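PDB 4HE6: peptidase family U32 from Geobacillus thermoleovorans, which is of unknown function but forms the small, all-beta C-terminal domain of a putative U32 peptidase. Local coordinates for residues A9-G14 with T23-N28; F46-E51 with V71-K76. All coordinates share one frame; numbering follows the deposited sequence. Where two conformers were deposited one is given.

Overall arrangement
Both contacts belong to one strongly curved antiparallel sheet, and their centres lie about 11 Å apart. Contact 1 is the hairpin pairing of strands 10-16 and 21-26, about 5 Å from the centre of the chain. Contact 2 brings strand 46-49, at one end of the strand order, against residues 71-76, at and beyond the end of strand 70-74. The two meet where strands 21-26 and 70-74 run side by side: Val-24 N lies 2.8 Å from Val-71 O, a probable hydrogen bond. Beside it, Val-24 CG2 packs 3.8 Å from Phe-73 CE1. The link between the contacts is thus through neighbouring strands of the sheet; no bound ligand is part of either one.

Contact 1: residues A9-G14 with T23-N28; sequences AGLVLG and TVQQRN
Leu-11 pairs with Gln-25 through two backbone hydrogen bonds, Leu-11 N to Gln-25 O at 2.9 Å and Gln-25 N to Leu-11 O at 2.8 Å, in antiparallel strands whose axes run 145° apart. Toward the turn, Thr-23 O is gripped twice, by Leu-13 N at 2.8 Å and by Gly-14 N at 3.3 Å, both from the same face of its carbonyl plane. Two residues thus sit opposite one, the classic beta bulge, here set into the hairpin of strands 10-16 and 21-26. At the other end Ala-9 O takes the N-H of Arg-27 (2.8 Å) and, more distantly, that of Asn-28. The side chains of Leu-11 and Gln-25 lie alongside each other on one face of the sheet, both with CG anti to the backbone N. Leu-13 slants across from the bulge and puts CD1 4.0 Å from Gln-25 CB, while it also touches Ile-70. An alanine in place of Leu-13 would probably open a gap beside Gln-25 CB, leaving the Gln-25 chain less confined. On the sheet face shared with Val-12, Val-24 rests CG1 3.8 Å from Gly-10 CA, so close that a beta carbon there would clash.

Contact 2: residues F46-E51 with V71-K76; sequences FTQVIE and VKFKVK
Gln-48 reaches across to residues 74-76 with its amide edge-on to the backbone, bonding Lys-74 O and Lys-76 N on either side of Val-75. Its CG stands between the backbone N and the carbonyl carbon (chi1 70°), and the chain beyond is extended, with NE2 still within bonding distance of Val-49 O. OE1 accepts the N-H of Lys-76 at 2.9 Å, the donor tilted from the amide plane. On the other branch, NE2 donates to Lys-74 O at 3.1 Å, a nearly straight bond (166°) that lies in the planes of both groups and uses a lone pair of the carbonyl. NE2 also turns back to Val-49 O, 3.0 Å away and approached from above its carbonyl plane, so three bonds fix the rotation of this buried amide. The amide supplies one donor and one acceptor to the backbone of residues 74-76, much as the edge of a neighbouring strand would, though strands 46-49 and 70-74 are not partners in the sheet and its curl brings them close. Val-75 faces the outer edge of the amide, its CA nearly in the amide plane and its CB 3.4 Å from Gln-48 OE1, and it also touches Phe-38 and Ala-22. OE1 itself sits in plane at the edge of the Phe-46 ring, whose other neighbours include Phe-38. Further along, Ile-50 crosses Phe-73 at a slant and sets CD1 over one face of the ring, 3.4 Å from CE2. Lys-74 O has a second partner in a water, 2.8 Å away, which in turn accepts the N-H of Glu-51.

Contact 1: residues A9-G14 with T23-N28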
loop_
_atom_site.group_PDB
_atom_site.type_symbol
_atom_site.label_atom_id
_atom_site.label_comp_id
_atom_site.label_asym_id
_atom_site.label_seq_id
_atom_site.Cartn_x
_atom_site.Cartn_y
_atom_site.Cartn_z
ATOM N N ALA A 9 5.006 5.519 -1.852
ATOM C CA ALA A 9 5.033 5.050 -0.495
ATOM C C ALA A 9 5.005 3.558 -0.335
ATOM O O ALA A 9 5.351 3.058 0.733
ATOM C CB ALA A 9 3.845 5.652 0.248
ATOM N N GLY A 10 4.590 2.823 -1.376
ATOM C CA GLY A 10 4.577 1.388 -1.261
ATOM C C GLY A 10 4.540 0.751 -2.638
ATOM O O GLY A 10 4.053 1.337 -3.610
ATOM N N LEU A 11 5.000 -0.469 -2.679
ATOM C CA LEU A 11 4.963 -1.307 -3.877
ATOM C C LEU A 11 4.110 -2.528 -3.561
ATOM O O LEU A 11 4.361 -3.210 -2.560
ATOM C CB LEU A 11 6.379 -1.733 -4.250
ATOM C CG LEU A 11 6.571 -2.583 -5.498
ATOM C CD1 LEU A 11 6.182 -1.774 -6.712
ATOM C CD2 LEU A 11 8.018 -3.037 -5.641
ATOM N N VAL A 12 3.090 -2.790 -4.355
ATOM C CA VAL A 12 2.234 -3.959 -4.075
ATOM C C VAL A 12 2.999 -5.236 -4.403
ATOM O O VAL A 12 3.502 -5.359 -5.506
ATOM C CB VAL A 12 0.936 -3.870 -4.904
ATOM C CG1 VAL A 12 0.062 -5.085 -4.644
ATOM C CG2 VAL A 12 0.186 -2.596 -4.585
ATOM N N LEU A 13 3.091 -6.148 -3.447
ATOM C CA LEU A 13 3.702 -7.443 -3.660
ATOM C C LEU A 13 2.653 -8.513 -3.977
ATOM O O LEU A 13 2.974 -9.529 -4.563
ATOM C CB LEU A 13 4.573 -7.882 -2.524
ATOM C CG LEU A 13 5.717 -6.963 -2.133
ATOM C CD1 LEU A 13 6.480 -7.606 -0.992
ATOM C CD2 LEU A 13 6.606 -6.673 -3.321
ATOM N N GLY A 14 1.428 -8.324 -3.454
ATOM C CA GLY A 14 0.407 -9.350 -3.618
ATOM C C GLY A 14 -0.923 -8.786 -3.208
ATOM O O GLY A 14 -1.048 -7.764 -2.537
ATOM N N THR A 23 -0.721 -7.003 0.204
ATOM C CA THR A 23 0.592 -7.091 0.779
ATOM C C THR A 23 1.457 -6.040 0.118
ATOM O O THR A 23 1.575 -6.019 -1.146
ATOM C CB THR A 23 1.193 -8.494 0.565
ATOM O OG1 THR A 23 0.320 -9.446 1.158
ATOM C CG2 THR A 23 2.578 -8.596 1.187
ATOM N N VAL A 24 2.015 -5.118 0.887
ATOM C CA VAL A 24 2.706 -3.949 0.365
ATOM C C VAL A 24 4.086 -3.816 1.009
ATOM O O VAL A 24 4.227 -3.906 2.214
ATOM C CB VAL A 24 1.833 -2.695 0.635
ATOM C CG1 VAL A 24 2.613 -1.437 0.263
ATOM C CG2 VAL A 24 0.512 -2.822 -0.082
ATOM N N GLN A 25 5.077 -3.574 0.155
ATOM C CA GLN A 25 6.428 -3.277 0.618
ATOM C C GLN A 25 6.524 -1.771 0.791
ATOM O O GLN A 25 6.393 -1.004 -0.155
ATOM C CB GLN A 25 7.430 -3.805 -0.379
ATOM C CG GLN A 25 8.902 -3.583 -0.002
ATOM C CD GLN A 25 9.824 -4.079 -1.096
ATOM O OE1 GLN A 25 9.723 -3.553 -2.221
ATOM N NE2 GLN A 25 10.701 -5.063 -0.881
ATOM N N GLN A 26 6.729 -1.342 2.022
ATOM C CA GLN A 26 6.814 0.087 2.327
ATOM C C GLN A 26 8.036 0.698 1.672
ATOM O O GLN A 26 9.103 0.090 1.635
ATOM C CB GLN A 26 6.868 0.268 3.837
ATOM C CG GLN A 26 6.739 1.710 4.348
ATOM C CD GLN A 26 8.048 2.406 4.560
ATOM O OE1 GLN A 26 9.024 2.205 3.854
ATOM N NE2 GLN A 26 8.079 3.289 5.570
ATOM N N ARG A 27 7.856 1.907 1.173
ATOM C CA ARG A 27 8.991 2.716 0.763
ATOM C C ARG A 27 9.102 4.024 1.531
ATOM O O ARG A 27 10.215 4.501 1.690
ATOM C CB ARG A 27 8.957 2.898 -0.776
ATOM C CG ARG A 27 10.333 2.870 -1.417
ATOM C CD ARG A 27 11.121 1.599 -1.171
ATOM N NE ARG A 27 12.225 1.371 -2.066
ATOM C CZ ARG A 27 12.300 0.649 -3.172
ATOM N NH1 ARG A 27 11.259 -0.055 -3.633
ATOM N NH2 ARG A 27 13.427 0.574 -3.833
ATOM N N ASN A 28 7.983 4.585 1.942
ATOM C CA ASN A 28 7.999 5.804 2.785
ATOM C C ASN A 28 6.842 5.713 3.780
ATOM O O ASN A 28 5.878 4.987 3.549
ATOM C CB ASN A 28 7.925 7.070 1.946
ATOM C CG ASN A 28 9.172 7.324 1.158
ATOM O OD1 ASN A 28 10.200 7.758 1.711
ATOM N ND2 ASN A 28 9.159 7.016 -0.115
#

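Contact 2: residues F46-E51 with V71-K76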
loop_
_atom_site.group_PDB
_atom_site.type_symbol
_atom_site.label_atom_id
_atom_site.label_comp_id
_atom_site.label_asym_id
_atom_site.label_seq_id
_atom_site.Cartn_x
_atom_site.Cartn_y
_atom_site.Cartn_z
ATOM N N PHE A 46 -7.049 4.699 -8.046
ATOM C CA PHE A 46 -8.102 4.972 -7.080
ATOM C C PHE A 46 -7.486 5.342 -5.742
ATOM O O PHE A 46 -6.334 5.005 -5.425
ATOM C CB PHE A 46 -9.060 3.777 -6.925
ATOM C CG PHE A 46 -8.454 2.578 -6.253
ATOM C CD1 PHE A 46 -8.551 2.351 -4.884
ATOM C CD2 PHE A 46 -7.774 1.629 -7.020
ATOM C CE1 PHE A 46 -7.964 1.230 -4.289
ATOM C CE2 PHE A 46 -7.219 0.499 -6.434
ATOM C CZ PHE A 46 -7.334 0.285 -5.098
ATOM N N THR A 47 -8.266 6.075 -4.969
ATOM C CA THR A 47 -7.846 6.509 -3.651
ATOM C C THR A 47 -8.617 5.786 -2.564
ATOM O O THR A 47 -9.748 5.334 -2.797
ATOM C CB THR A 47 -8.012 8.034 -3.454
ATOM O OG1 THR A 47 -9.385 8.373 -3.676
ATOM C CG2 THR A 47 -7.126 8.795 -4.407
ATOM N N GLN A 48 -8.024 5.703 -1.401
ATOM C CA GLN A 48 -8.706 5.153 -0.229
ATOM C C GLN A 48 -8.005 5.650 1.022
ATOM O O GLN A 48 -6.855 6.105 1.009
ATOM C CB GLN A 48 -8.717 3.630 -0.221
ATOM C CG GLN A 48 -7.358 3.015 0.032
ATOM C CD GLN A 48 -7.469 1.533 0.247
ATOM O OE1 GLN A 48 -7.695 0.793 -0.699
ATOM N NE2 GLN A 48 -7.280 1.112 1.496
ATOM N N VAL A 49 -8.717 5.463 2.147
ATOM C CA VAL A 49 -8.110 5.605 3.471
ATOM C C VAL A 49 -7.514 4.283 3.861
ATOM O O VAL A 49 -8.039 3.198 3.580
ATOM C CB VAL A 49 -9.154 6.089 4.525
ATOM C CG1 VAL A 49 -10.275 5.085 4.764
ATOM C CG2 VAL A 49 -8.437 6.455 5.808
ATOM N N ILE A 50 -6.382 4.320 4.538
ATOM C CA ILE A 50 -5.785 3.158 5.183
ATOM C C ILE A 50 -6.439 2.959 6.524
ATOM O O ILE A 50 -6.388 3.843 7.385
ATOM C CB ILE A 50 -4.270 3.332 5.381
ATOM C CG1 ILE A 50 -3.520 3.713 4.072
ATOM C CG2 ILE A 50 -3.718 2.125 6.144
ATOM C CD1 ILE A 50 -3.118 2.571 3.281
ATOM N N GLU A 51 -7.133 1.847 6.738
ATOM C CA GLU A 51 -7.912 1.663 7.946
ATOM C C GLU A 51 -7.108 1.210 9.141
ATOM O O GLU A 51 -7.402 1.557 10.277
ATOM C CB GLU A 51 -9.004 0.613 7.764
ATOM C CG GLU A 51 -10.237 1.223 7.138
ATOM C CD GLU A 51 -11.459 0.337 7.221
ATOM O OE1 GLU A 51 -11.579 -0.435 6.251
ATOM O OE2 GLU A 51 -12.270 0.434 8.179
ATOM N N VAL A 71 4.014 -4.990 4.825
ATOM C CA VAL A 71 2.838 -4.784 5.656
ATOM C C VAL A 71 1.589 -5.249 4.845
ATOM O O VAL A 71 1.656 -5.445 3.623
ATOM C CB VAL A 71 2.692 -3.347 6.146
ATOM C CG1 VAL A 71 3.938 -2.952 6.921
ATOM C CG2 VAL A 71 2.415 -2.391 5.008
ATOM N N LYS A 72 0.494 -5.399 5.554
ATOM C CA LYS A 72 -0.778 -5.828 4.989
ATOM C C LYS A 72 -1.897 -4.920 5.461
ATOM O O LYS A 72 -1.883 -4.426 6.589
ATOM C CB LYS A 72 -1.045 -7.262 5.399
ATOM C CG LYS A 72 -0.016 -8.245 4.860
ATOM C CD LYS A 72 -0.287 -9.676 5.248
ATOM C CE LYS A 72 0.586 -10.655 4.462
ATOM N NZ LYS A 72 -0.190 -11.913 4.223
ATOM N N PHE A 73 -2.888 -4.737 4.603
ATOM C CA PHE A 73 -4.068 -3.983 4.925
ATOM C C PHE A 73 -5.133 -4.226 3.859
ATOM O O PHE A 73 -4.820 -4.647 2.728
ATOM C CB PHE A 73 -3.801 -2.482 5.094
ATOM C CG PHE A 73 -3.041 -1.811 4.008
ATOM C CD1 PHE A 73 -1.658 -1.796 3.968
ATOM C CD2 PHE A 73 -3.754 -1.156 2.983
ATOM C CE1 PHE A 73 -0.983 -1.159 2.963
ATOM C CE2 PHE A 73 -3.057 -0.521 1.989
ATOM C CZ PHE A 73 -1.669 -0.501 1.983
ATOM N N LYS A 74 -6.363 -3.965 4.207
ATOM C CA LYS A 74 -7.477 -4.056 3.290
ATOM C C LYS A 74 -7.433 -2.947 2.253
ATOM O O LYS A 74 -7.174 -1.790 2.599
ATOM C CB LYS A 74 -8.806 -4.008 4.048
ATOM C CG LYS A 74 -10.000 -4.362 3.249
ATOM C CD LYS A 74 -10.444 -5.818 3.480
ATOM C CE LYS A 74 -11.939 -5.846 3.722
ATOM N NZ LYS A 74 -12.351 -4.772 4.703
ATOM N N VAL A 75 -7.749 -3.300 1.001
ATOM C CA VAL A 75 -7.886 -2.295 -0.041
ATOM C C VAL A 75 -9.252 -2.377 -0.662
ATOM O O VAL A 75 -9.938 -3.413 -0.679
ATOM C CB VAL A 75 -6.747 -2.400 -1.089
ATOM C CG1 VAL A 75 -5.373 -2.102 -0.402
ATOM C CG2 VAL A 75 -6.740 -3.742 -1.796
ATOM N N LYS A 76 -9.660 -1.256 -1.268
ATOM C CA LYS A 76 -11.017 -1.076 -1.728
ATOM C C LYS A 76 -11.342 -1.564 -3.124
ATOM O O LYS A 76 -12.522 -1.701 -3.475
ATOM C CB LYS A 76 -11.358 0.445 -1.602
ATOM C CG LYS A 76 -11.573 0.834 -0.164
ATOM C CD LYS A 76 -12.646 0.101 0.578
ATOM C CE LYS A 76 -14.022 0.093 -0.049
ATOM N NZ LYS A 76 -15.064 -0.734 0.641
HETATM O O HOH W 1 -7.384 -0.459 5.018
#